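Local coordinates for beta-ketoacyl-[acyl-carrier-protein] synthase III (Pseudomonas aeruginosa, PDB 2X3E) that probably starts fatty acid synthesis by condensing acetyl-CoA with malonyl-acyl carrier protein to give 3-oxobutanoyl-acyl carrier protein, carbon dioxide and free CoA, at residues L56-A61 / A96-V101; T113-G118 / A134-V139; Q221-M226 / L257-D262; A284-A289 / M305-F310. The protein carries 1 engineered substitution. All coordinates share one frame; numbering follows the deposited sequence.

Contact 1: L56-A61 / A96-V101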
loop_
_atom_site.group_PDB
_atom_site.type_symbol
_atom_site.label_atom_id
_atom_site.label_comp_id
_atom_site.label_asym_id
_atom_site.label_seq_id
_atom_site.Cartn_x
_atom_site.Cartn_y
_atom_site.Cartn_z
ATOM N N LEU A 56 7.218 13.797 8.669
ATOM C CA LEU A 56 8.514 13.679 7.997
ATOM C C LEU A 56 8.328 13.654 6.485
ATOM O O LEU A 56 9.092 14.281 5.736
ATOM C CB LEU A 56 9.256 12.410 8.433
ATOM C CG LEU A 56 9.523 12.176 9.925
ATOM C CD1 LEU A 56 10.515 11.020 10.099
ATOM C CD2 LEU A 56 10.036 13.429 10.624
ATOM N N ALA A 57 7.308 12.924 6.043
ATOM C CA ALA A 57 7.005 12.808 4.624
ATOM C C ALA A 57 6.653 14.165 4.014
ATOM O O ALA A 57 7.030 14.461 2.881
ATOM C CB ALA A 57 5.861 11.805 4.412
ATOM N N LEU A 58 5.932 14.983 4.772
ATOM C CA LEU A 58 5.526 16.305 4.312
ATOM C C LEU A 58 6.743 17.173 4.000
ATOM O O LEU A 58 6.810 17.797 2.943
ATOM C CB LEU A 58 4.642 16.968 5.367
ATOM C CG LEU A 58 4.011 18.316 5.050
ATOM C CD1 LEU A 58 3.115 18.237 3.819
ATOM C CD2 LEU A 58 3.225 18.788 6.255
ATOM N N ARG A 59 7.718 17.181 4.907
ATOM C CA ARG A 59 8.931 17.971 4.715
ATOM C C ARG A 59 9.757 17.459 3.537
ATOM O O ARG A 59 10.248 18.260 2.733
ATOM C CB ARG A 59 9.781 17.996 5.992
ATOM C CG ARG A 59 9.193 18.818 7.142
ATOM C CD ARG A 59 9.083 20.319 6.810
ATOM N NE ARG A 59 10.381 20.926 6.519
ATOM C CZ ARG A 59 11.227 21.393 7.437
ATOM N NH1 ARG A 59 10.934 21.332 8.731
ATOM N NH2 ARG A 59 12.384 21.917 7.057
ATOM N N ALA A 60 9.906 16.141 3.424
ATOM C CA ALA A 60 10.666 15.559 2.306
ATOM C C ALA A 60 10.019 15.856 0.959
ATOM O O ALA A 60 10.711 16.183 -0.011
ATOM C CB ALA A 60 10.840 14.056 2.481
ATOM N N ALA A 61 8.697 15.727 0.908
ATOM C CA ALA A 61 7.931 15.948 -0.318
ATOM C C ALA A 61 7.962 17.404 -0.773
ATOM O O ALA A 61 8.088 17.673 -1.971
ATOM C CB ALA A 61 6.491 15.482 -0.128
ATOM N N ALA A 96 -2.723 16.486 0.979
ATOM C CA ALA A 96 -3.494 17.678 1.337
ATOM C C ALA A 96 -2.605 18.772 1.930
ATOM O O ALA A 96 -2.727 19.944 1.569
ATOM C CB ALA A 96 -4.609 17.328 2.322
ATOM N N ARG A 97 -1.706 18.376 2.832
ATOM C CA ARG A 97 -0.803 19.326 3.490
ATOM C C ARG A 97 0.282 19.889 2.557
ATOM O O ARG A 97 0.914 20.887 2.888
ATOM C CB ARG A 97 -0.176 18.698 4.742
ATOM C CG ARG A 97 -1.172 18.546 5.882
ATOM C CD ARG A 97 -0.498 18.237 7.213
ATOM N NE ARG A 97 0.364 19.334 7.665
ATOM C CZ ARG A 97 0.809 19.493 8.911
ATOM N NH1 ARG A 97 0.461 18.645 9.879
ATOM N NH2 ARG A 97 1.599 20.526 9.198
ATOM N N LEU A 98 0.486 19.250 1.406
ATOM C CA LEU A 98 1.349 19.782 0.340
ATOM C C LEU A 98 0.611 20.723 -0.607
ATOM O O LEU A 98 1.197 21.202 -1.581
ATOM C CB LEU A 98 1.924 18.637 -0.487
ATOM C CG LEU A 98 2.967 17.765 0.201
ATOM C CD1 LEU A 98 3.193 16.522 -0.621
ATOM C CD2 LEU A 98 4.265 18.550 0.392
ATOM N N GLY A 99 -0.672 20.967 -0.337
ATOM C CA GLY A 99 -1.525 21.758 -1.224
ATOM C C GLY A 99 -2.057 20.947 -2.395
ATOM O O GLY A 99 -2.514 21.522 -3.385
ATOM N N LEU A 100 -2.006 19.615 -2.281
ATOM C CA LEU A 100 -2.358 18.723 -3.392
ATOM C C LEU A 100 -3.624 17.899 -3.123
ATOM O O LEU A 100 -3.721 16.736 -3.523
ATOM C CB LEU A 100 -1.183 17.797 -3.722
ATOM C CG LEU A 100 0.168 18.477 -3.949
ATOM C CD1 LEU A 100 1.224 17.437 -4.233
ATOM C CD2 LEU A 100 0.096 19.512 -5.079
ATOM N N VAL A 101 -4.595 18.511 -2.454
ATOM C CA VAL A 101 -5.929 17.930 -2.336
ATOM C C VAL A 101 -6.433 17.545 -3.728
ATOM O O VAL A 101 -6.226 18.285 -4.681
ATOM C CB VAL A 101 -6.924 18.927 -1.716
ATOM C CG1 VAL A 101 -7.020 20.193 -2.564
ATOM C CG2 VAL A 101 -8.298 18.289 -1.561
#
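L58 and R97 meet with their side chains crossed at about a right angle, the leucine reaching off helix 53-68 and the arginine off the last turn of helix 91-97. CG of L58 is anti to its backbone N (chi1 -175°), which carries the two methyls across to R97. CD2 comes in over one face of the guanidinium, 3.2 Å from R97 NE, a close approach. With the arginine chain bent at chi3 (64°), the same methyl touches CB and CD as well as NE, CZ and NH2. The other methyl, CD1, lies 3.4 Å from R97 CB and also touches the next residue, with L98 CD2 at 3.6 Å. Deeper in, L98 CD1 presses on the CB of A61 at 3.5 Å, a tight carbon pair, and both of these residues lean on L135 of the strand beneath. Just beyond L98 the helix closes in a Schellman motif, where G99 takes positive phi and its N bonds back to A96 O at 3.0 Å. A96 packs against G186 of the second subunit, which places this helix end near the dimer interface. The chemistry is that of an apolar inner half and an amphipathic outer one: dispersion and shape hold the two helices here, while R97 lends its aliphatic stem and one face, and its charge stays at the exposed border.

Contact 2: T113-G118 / A134-V139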
loop_
_atom_site.group_PDB
_atom_site.type_symbol
_atom_site.label_atom_id
_atom_site.label_comp_id
_atom_site.label_asym_id
_atom_site.label_seq_id
_atom_site.Cartn_x
_atom_site.Cartn_y
_atom_site.Cartn_z
ATOM N N THR A 113 11.895 -2.919 1.486
ATOM C CA THR A 113 11.826 -2.860 0.019
ATOM C C THR A 113 10.758 -1.876 -0.490
ATOM O O THR A 113 10.480 -1.817 -1.687
ATOM C CB THR A 113 11.537 -4.264 -0.578
ATOM O OG1 THR A 113 12.244 -5.264 0.169
ATOM C CG2 THR A 113 11.950 -4.330 -2.050
ATOM N N GLY A 114 10.171 -1.102 0.419
ATOM C CA GLY A 114 9.079 -0.193 0.087
ATOM C C GLY A 114 9.383 0.840 -0.984
ATOM O O GLY A 114 8.528 1.137 -1.808
ATOM N N PHE A 115 10.586 1.396 -0.980
ATOM C CA PHE A 115 10.934 2.424 -1.968
ATOM C C PHE A 115 11.062 1.836 -3.385
ATOM O O PHE A 115 10.610 2.456 -4.365
ATOM C CB PHE A 115 12.202 3.166 -1.561
ATOM C CG PHE A 115 12.461 4.403 -2.377
ATOM C CD1 PHE A 115 11.717 5.552 -2.164
ATOM C CD2 PHE A 115 13.441 4.410 -3.366
ATOM C CE1 PHE A 115 11.942 6.692 -2.920
ATOM C CE2 PHE A 115 13.674 5.544 -4.122
ATOM C CZ PHE A 115 12.926 6.690 -3.897
ATOM N N VAL A 116 11.640 0.635 -3.489
ATOM C CA VAL A 116 11.748 -0.051 -4.784
ATOM C C VAL A 116 10.369 -0.454 -5.336
ATOM O O VAL A 116 10.070 -0.196 -6.513
ATOM C CB VAL A 116 12.695 -1.270 -4.717
ATOM C CG1 VAL A 116 12.801 -1.952 -6.078
ATOM C CG2 VAL A 116 14.090 -0.837 -4.256
ATOM N N TYR A 117 9.544 -1.077 -4.493
ATOM C CA TYR A 117 8.156 -1.406 -4.848
ATOM C C TYR A 117 7.368 -0.148 -5.160
ATOM O O TYR A 117 6.553 -0.134 -6.078
ATOM C CB TYR A 117 7.452 -2.172 -3.716
ATOM C CG TYR A 117 7.530 -3.680 -3.843
ATOM C CD1 TYR A 117 8.633 -4.394 -3.374
ATOM C CD2 TYR A 117 6.494 -4.391 -4.430
ATOM C CE1 TYR A 117 8.691 -5.780 -3.501
ATOM C CE2 TYR A 117 6.545 -5.764 -4.562
ATOM C CZ TYR A 117 7.639 -6.456 -4.096
ATOM O OH TYR A 117 7.654 -7.827 -4.226
ATOM N N GLY A 118 7.602 0.893 -4.366
ATOM C CA GLY A 118 7.006 2.207 -4.600
ATOM C C GLY A 118 7.312 2.761 -5.976
ATOM O O GLY A 118 6.423 3.288 -6.639
ATOM N N ALA A 134 4.186 12.328 -10.225
ATOM C CA ALA A 134 3.947 11.719 -8.924
ATOM C C ALA A 134 5.054 12.013 -7.941
ATOM O O ALA A 134 6.220 12.156 -8.316
ATOM C CB ALA A 134 3.803 10.217 -9.069
ATOM N N LEU A 135 4.662 12.085 -6.674
ATOM C CA LEU A 135 5.583 12.016 -5.557
ATOM C C LEU A 135 5.580 10.595 -5.007
ATOM O O LEU A 135 4.513 10.006 -4.784
ATOM C CB LEU A 135 5.158 12.984 -4.444
ATOM C CG LEU A 135 5.698 14.411 -4.529
ATOM C CD1 LEU A 135 4.843 15.370 -3.705
ATOM C CD2 LEU A 135 7.160 14.454 -4.048
ATOM N N LEU A 136 6.771 10.050 -4.795
ATOM C CA LEU A 136 6.947 8.833 -4.008
ATOM C C LEU A 136 7.783 9.196 -2.790
ATOM O O LEU A 136 8.887 9.723 -2.933
ATOM C CB LEU A 136 7.658 7.746 -4.809
ATOM C CG LEU A 136 8.074 6.509 -4.001
ATOM C CD1 LEU A 136 6.844 5.787 -3.474
ATOM C CD2 LEU A 136 8.936 5.585 -4.866
ATOM N N VAL A 137 7.253 8.929 -1.598
ATOM C CA VAL A 137 7.985 9.175 -0.362
ATOM C C VAL A 137 8.235 7.860 0.356
ATOM O O VAL A 137 7.288 7.160 0.718
ATOM C CB VAL A 137 7.213 10.100 0.604
ATOM C CG1 VAL A 137 8.077 10.436 1.832
ATOM C CG2 VAL A 137 6.751 11.374 -0.102
ATOM N N GLY A 138 9.508 7.517 0.517
ATOM C CA GLY A 138 9.917 6.446 1.420
ATOM C C GLY A 138 10.076 7.041 2.805
ATOM O O GLY A 138 10.905 7.916 3.003
ATOM N N VAL A 139 9.255 6.592 3.751
ATOM C CA VAL A 139 9.266 7.138 5.106
ATOM C C VAL A 139 8.983 6.050 6.126
ATOM O O VAL A 139 8.083 5.234 5.939
ATOM C CB VAL A 139 8.224 8.277 5.275
ATOM C CG1 VAL A 139 6.804 7.817 4.868
ATOM C CG2 VAL A 139 8.238 8.820 6.705
#
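F115 and L136 form the dense part of this contact, where helix 114-127 lies back along strand 133-140 in the thiolase-like fold. The two short axes run nearly antiparallel, at 166° and 8.3 Å, as the helix leads into the strand it covers. L136 CD2 sits over one face of the F115 ring, 4.1 Å from the centroid and 27° off the ring normal, a CH-pi contact. The same methyl is pushed into the helix backbone, 3.4 Å from G118 C and 3.6 Å from F115 O, while L136 CD1 lies against G118 CA at 3.8 Å. With no side chain on G118, the leucine can settle directly on the helix backbone. Chi1 of F115 is near trans (-169°), which turns the CD1-CE1 edge of the ring towards the strand. Towards G138 the atoms touch more lightly, its N at the ring edge, 4.0 Å from F115 CD1, although the backbones run close and G138 has no side chain. Y117 leads away from the strand: its OH bonds to G183 O and to A105 N of the second subunit, so one helical turn serves both the core and the dimer interface. The forces across are therefore apolar, a methyl against an aromatic face and a bare helix backbone, and they tie to the sheet a helix that begins just after A112, the engineered residue at a predicted active-site position.

Contact 3: Q221-M226 / L257-D262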
loop_
_atom_site.group_PDB
_atom_site.type_symbol
_atom_site.label_atom_id
_atom_site.label_comp_id
_atom_site.label_asym_id
_atom_site.label_seq_id
_atom_site.Cartn_x
_atom_site.Cartn_y
_atom_site.Cartn_z
ATOM N N GLN A 221 21.258 -13.815 4.426
ATOM C CA GLN A 221 20.254 -13.807 3.380
ATOM C C GLN A 221 20.144 -12.434 2.720
ATOM O O GLN A 221 20.049 -12.343 1.496
ATOM C CB GLN A 221 18.895 -14.250 3.922
ATOM C CG GLN A 221 18.028 -14.856 2.842
ATOM C CD GLN A 221 16.710 -15.392 3.344
ATOM O OE1 GLN A 221 15.755 -15.479 2.581
ATOM N NE2 GLN A 221 16.651 -15.771 4.619
ATOM N N ALA A 222 20.165 -11.373 3.525
ATOM C CA ALA A 222 20.103 -10.013 2.991
ATOM C C ALA A 222 21.200 -9.753 1.951
ATOM O O ALA A 222 20.931 -9.183 0.901
ATOM C CB ALA A 222 20.178 -8.979 4.120
ATOM N N VAL A 223 22.425 -10.194 2.236
ATOM C CA VAL A 223 23.540 -9.981 1.309
ATOM C C VAL A 223 23.287 -10.647 -0.043
ATOM O O VAL A 223 23.420 -10.015 -1.090
ATOM C CB VAL A 223 24.868 -10.516 1.878
ATOM C CG1 VAL A 223 25.975 -10.419 0.823
ATOM C CG2 VAL A 223 25.257 -9.754 3.145
ATOM N N THR A 224 22.934 -11.928 -0.001
ATOM C CA THR A 224 22.666 -12.719 -1.209
ATOM C C THR A 224 21.433 -12.195 -1.959
ATOM O O THR A 224 21.437 -12.074 -3.187
ATOM C CB THR A 224 22.455 -14.212 -0.839
ATOM O OG1 THR A 224 23.588 -14.697 -0.113
ATOM C CG2 THR A 224 22.290 -15.060 -2.075
ATOM N N GLN A 225 20.381 -11.880 -1.211
ATOM C CA GLN A 225 19.119 -11.426 -1.801
ATOM C C GLN A 225 19.319 -10.162 -2.635
ATOM O O GLN A 225 18.855 -10.081 -3.777
ATOM C CB GLN A 225 18.079 -11.162 -0.707
ATOM C CG GLN A 225 17.544 -12.415 -0.038
ATOM C CD GLN A 225 16.318 -12.985 -0.726
ATOM O OE1 GLN A 225 16.014 -12.631 -1.858
ATOM N NE2 GLN A 225 15.620 -13.876 -0.044
ATOM N N MET A 226 20.023 -9.183 -2.073
ATOM C CA MET A 226 20.251 -7.939 -2.793
ATOM C C MET A 226 21.267 -8.132 -3.923
ATOM O O MET A 226 21.045 -7.639 -5.027
ATOM C CB MET A 226 20.642 -6.803 -1.837
ATOM C CG MET A 226 19.418 -6.107 -1.233
ATOM S SD MET A 226 19.818 -4.642 -0.276
ATOM C CE MET A 226 21.545 -4.507 -0.707
ATOM N N LEU A 257 26.450 -3.809 3.348
ATOM C CA LEU A 257 26.665 -2.960 2.176
ATOM C C LEU A 257 27.933 -3.360 1.413
ATOM O O LEU A 257 27.886 -3.596 0.206
ATOM C CB LEU A 257 26.714 -1.484 2.595
ATOM C CG LEU A 257 25.410 -0.969 3.217
ATOM C CD1 LEU A 257 25.585 0.392 3.870
ATOM C CD2 LEU A 257 24.345 -0.903 2.174
ATOM N N ALA A 258 29.057 -3.455 2.120
ATOM C CA ALA A 258 30.305 -3.917 1.509
ATOM C C ALA A 258 30.237 -5.382 1.058
ATOM O O ALA A 258 30.855 -5.747 0.058
ATOM C CB ALA A 258 31.474 -3.715 2.457
ATOM N N ALA A 259 29.504 -6.214 1.797
ATOM C CA ALA A 259 29.333 -7.627 1.435
ATOM C C ALA A 259 28.550 -7.789 0.129
ATOM O O ALA A 259 28.796 -8.728 -0.627
ATOM C CB ALA A 259 28.652 -8.399 2.563
ATOM N N VAL A 260 27.607 -6.888 -0.134
ATOM C CA VAL A 260 26.899 -6.901 -1.411
ATOM C C VAL A 260 27.866 -6.584 -2.568
ATOM O O VAL A 260 27.874 -7.291 -3.576
ATOM C CB VAL A 260 25.684 -5.946 -1.403
ATOM C CG1 VAL A 260 25.107 -5.785 -2.809
ATOM C CG2 VAL A 260 24.618 -6.474 -0.450
ATOM N N ALA A 261 28.686 -5.542 -2.411
ATOM C CA ALA A 261 29.726 -5.217 -3.395
ATOM C C ALA A 261 30.665 -6.403 -3.649
ATOM O O ALA A 261 30.966 -6.738 -4.805
ATOM C CB ALA A 261 30.532 -3.991 -2.943
ATOM N N ASP A 262 31.121 -7.026 -2.567
ATOM C CA ASP A 262 31.986 -8.208 -2.636
ATOM C C ASP A 262 31.387 -9.280 -3.549
ATOM O O ASP A 262 32.073 -9.798 -4.429
ATOM C CB ASP A 262 32.227 -8.772 -1.230
ATOM C CG ASP A 262 33.056 -10.049 -1.233
ATOM O OD1 ASP A 262 34.087 -10.102 -1.933
ATOM O OD2 ASP A 262 32.669 -11.002 -0.527
#
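V223 meets A259 with both of its methyls at the crossing of helices 215-237 and 254-264. CG2 is 3.7 Å from A259 CB, and CG1 lies 3.6 Å from A259 O, so the valine straddles the CB and the carbonyl of one residue. The next residue, V260, answers: its CG2, anti to the carbonyl carbon, reaches back to V223 O at 3.8 Å. The terminal methyl of M226 also meets V260 CG2, at 3.7 Å and with the chains crossed at about a right angle; M226 is modelled in two conformers, so this touch is less certain than the valine contacts. Backbones come close here, with V223 and V260 CA atoms 5.3 Å apart, and the short axes cross at -46°. On a different side of helix 215-237, Q225 NE2 donates to Q221 OE1 at 3.1 Å, one turn apart, and that oxygen also bonds to Q188 NE2. Further out, V260 rests on L247 of strand 246-249, and M226 on P249, T308 and F310. Both helices thus lie on the C-terminal sheet as one outer layer: helix 215-237 covers strand 304-311, and the predicted ACP-binding region, residues 251-255, runs into the start of helix 254-264.

Contact 4: A284-A289 / M305-F310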
loop_
_atom_site.group_PDB
_atom_site.type_symbol
_atom_site.label_atom_id
_atom_site.label_comp_id
_atom_site.label_asym_id
_atom_site.label_seq_id
_atom_site.Cartn_x
_atom_site.Cartn_y
_atom_site.Cartn_z
ATOM N N ALA A 284 12.780 4.702 3.983
ATOM C CA ALA A 284 13.507 5.949 3.697
ATOM C C ALA A 284 14.981 5.763 3.301
ATOM O O ALA A 284 15.620 6.717 2.842
ATOM C CB ALA A 284 13.421 6.887 4.901
ATOM N N SER A 285 15.527 4.557 3.467
ATOM C CA SER A 285 16.986 4.376 3.433
ATOM C C SER A 285 17.612 4.715 2.082
ATOM O O SER A 285 18.635 5.409 2.023
ATOM C CB SER A 285 17.372 2.956 3.863
ATOM O OG SER A 285 16.976 1.985 2.909
ATOM N N ILE A 286 16.994 4.237 1.006
ATOM C CA ILE A 286 17.499 4.492 -0.345
ATOM C C ILE A 286 17.432 5.983 -0.722
ATOM O O ILE A 286 18.439 6.555 -1.124
ATOM C CB ILE A 286 16.781 3.625 -1.397
ATOM C CG1 ILE A 286 17.111 2.148 -1.165
ATOM C CG2 ILE A 286 17.193 4.052 -2.815
ATOM C CD1 ILE A 286 16.366 1.198 -2.100
ATOM N N PRO A 287 16.265 6.635 -0.560
ATOM C CA PRO A 287 16.294 8.063 -0.926
ATOM C C PRO A 287 17.129 8.947 0.027
ATOM O O PRO A 287 17.678 9.965 -0.403
ATOM C CB PRO A 287 14.815 8.455 -0.929
ATOM C CG PRO A 287 14.148 7.453 -0.022
ATOM C CD PRO A 287 14.900 6.172 -0.259
ATOM N N LEU A 288 17.254 8.566 1.294
ATOM C CA LEU A 288 18.163 9.299 2.184
ATOM C C LEU A 288 19.616 9.117 1.733
ATOM O O LEU A 288 20.398 10.075 1.753
ATOM C CB LEU A 288 17.990 8.887 3.641
ATOM C CG LEU A 288 16.748 9.452 4.331
ATOM C CD1 LEU A 288 16.520 8.731 5.643
ATOM C CD2 LEU A 288 16.884 10.952 4.553
ATOM N N ALA A 289 19.971 7.906 1.302
ATOM C CA ALA A 289 21.312 7.650 0.764
ATOM C C ALA A 289 21.554 8.452 -0.520
ATOM O O ALA A 289 22.628 9.025 -0.699
ATOM C CB ALA A 289 21.537 6.139 0.521
ATOM N N MET A 305 23.151 3.434 -12.560
ATOM C CA MET A 305 22.755 3.268 -11.165
ATOM C C MET A 305 21.766 2.116 -10.979
ATOM O O MET A 305 20.892 1.882 -11.820
ATOM C CB MET A 305 22.125 4.568 -10.656
ATOM C CG MET A 305 21.594 4.521 -9.223
ATOM S SD MET A 305 20.878 6.105 -8.737
ATOM C CE MET A 305 22.358 7.010 -8.290
ATOM N N VAL A 306 21.924 1.404 -9.866
ATOM C CA VAL A 306 20.937 0.438 -9.404
ATOM C C VAL A 306 20.575 0.725 -7.946
ATOM O O VAL A 306 21.451 0.949 -7.098
ATOM C CB VAL A 306 21.442 -1.008 -9.554
ATOM C CG1 VAL A 306 20.481 -2.007 -8.889
ATOM C CG2 VAL A 306 21.616 -1.341 -11.033
ATOM N N LEU A 307 19.272 0.751 -7.686
ATOM C CA LEU A 307 18.738 0.835 -6.345
ATOM C C LEU A 307 18.269 -0.567 -6.000
ATOM O O LEU A 307 17.656 -1.235 -6.828
ATOM C CB LEU A 307 17.557 1.806 -6.282
ATOM C CG LEU A 307 17.726 3.151 -6.983
ATOM C CD1 LEU A 307 16.451 3.993 -6.844
ATOM C CD2 LEU A 307 18.925 3.906 -6.438
ATOM N N THR A 308 18.544 -1.015 -4.787
ATOM C CA THR A 308 18.172 -2.369 -4.402
ATOM C C THR A 308 17.753 -2.461 -2.936
ATOM O O THR A 308 18.317 -1.788 -2.068
ATOM C CB THR A 308 19.315 -3.358 -4.718
ATOM O OG1 THR A 308 18.873 -4.704 -4.480
ATOM C CG2 THR A 308 20.545 -3.056 -3.882
ATOM N N GLY A 309 16.746 -3.295 -2.677
ATOM C CA GLY A 309 16.234 -3.500 -1.332
ATOM C C GLY A 309 15.944 -4.954 -1.012
ATOM O O GLY A 309 15.717 -5.764 -1.903
ATOM N N PHE A 310 15.979 -5.274 0.278
ATOM C CA PHE A 310 15.526 -6.564 0.809
ATOM C C PHE A 310 14.971 -6.281 2.202
ATOM O O PHE A 310 15.536 -5.472 2.930
ATOM C CB PHE A 310 16.678 -7.579 0.889
ATOM C CG PHE A 310 16.408 -8.725 1.832
ATOM C CD1 PHE A 310 15.712 -9.846 1.407
ATOM C CD2 PHE A 310 16.824 -8.663 3.154
ATOM C CE1 PHE A 310 15.445 -10.897 2.280
ATOM C CE2 PHE A 310 16.567 -9.707 4.032
ATOM C CZ PHE A 310 15.871 -10.829 3.588
#
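T308 OG1 is gripped by S318 OG and, more weakly, by G317 O, while the same residue's backbone O turns towards I286 of helix 285-295. In this C-terminal half of the thiolase-like fold, the helix lies on the inner face of the sheet and leads into strand 304-311, which pairs in parallel with strand 246-249. A second gripped atom lies at the helix start: S285 OG bonds to H250 ND1 and V282 O, with a weak bond to Q251 N. S285 is thus a second-shell partner of H250, predicted to be in the active site, and the bond is consistent with holding its imidazole in place. The next residue, I286, carries the contact with the strand, and its two branches part company. CG2 lies against the branched end of L307, 4.0 Å from CD2 and nearly as close to CD1. CB of T308 points away from helix 285-295, and the side chain packs on V230 of helix 215-237, so helices cover this strand from both faces. On the inner side the packing is apolar, with L119 also on L307 and F115 on I286. The ethyl branch of I286, extended at chi2 (176°), ends with CD1 3.6 Å from T308 O.

Contact 2 lies at the middle of the set. Strand 134-139 carries contact 1 on its other face, where A57 CB meets V137 CG1 at 3.7 Å, while segment 113-118 packs on segment 284-289 of contact 4 (V116 CG2 to I286 CD1, 3.7 Å); these two centres are about 10 Å apart. Contact 4 in turn backs onto contact 3, A222 CB lying 3.5 Å from F310 CD2. The result is the helix-sheet-helix-sheet-helix layering of the thiolase fold, with the centres of contacts 1 and 3 about 34 Å apart on opposite sides. Side chains of M226, I286 and F115 come within about 4, 5 and 8 Å of that of H250, a predicted active-site residue; contact 1 is remote from it.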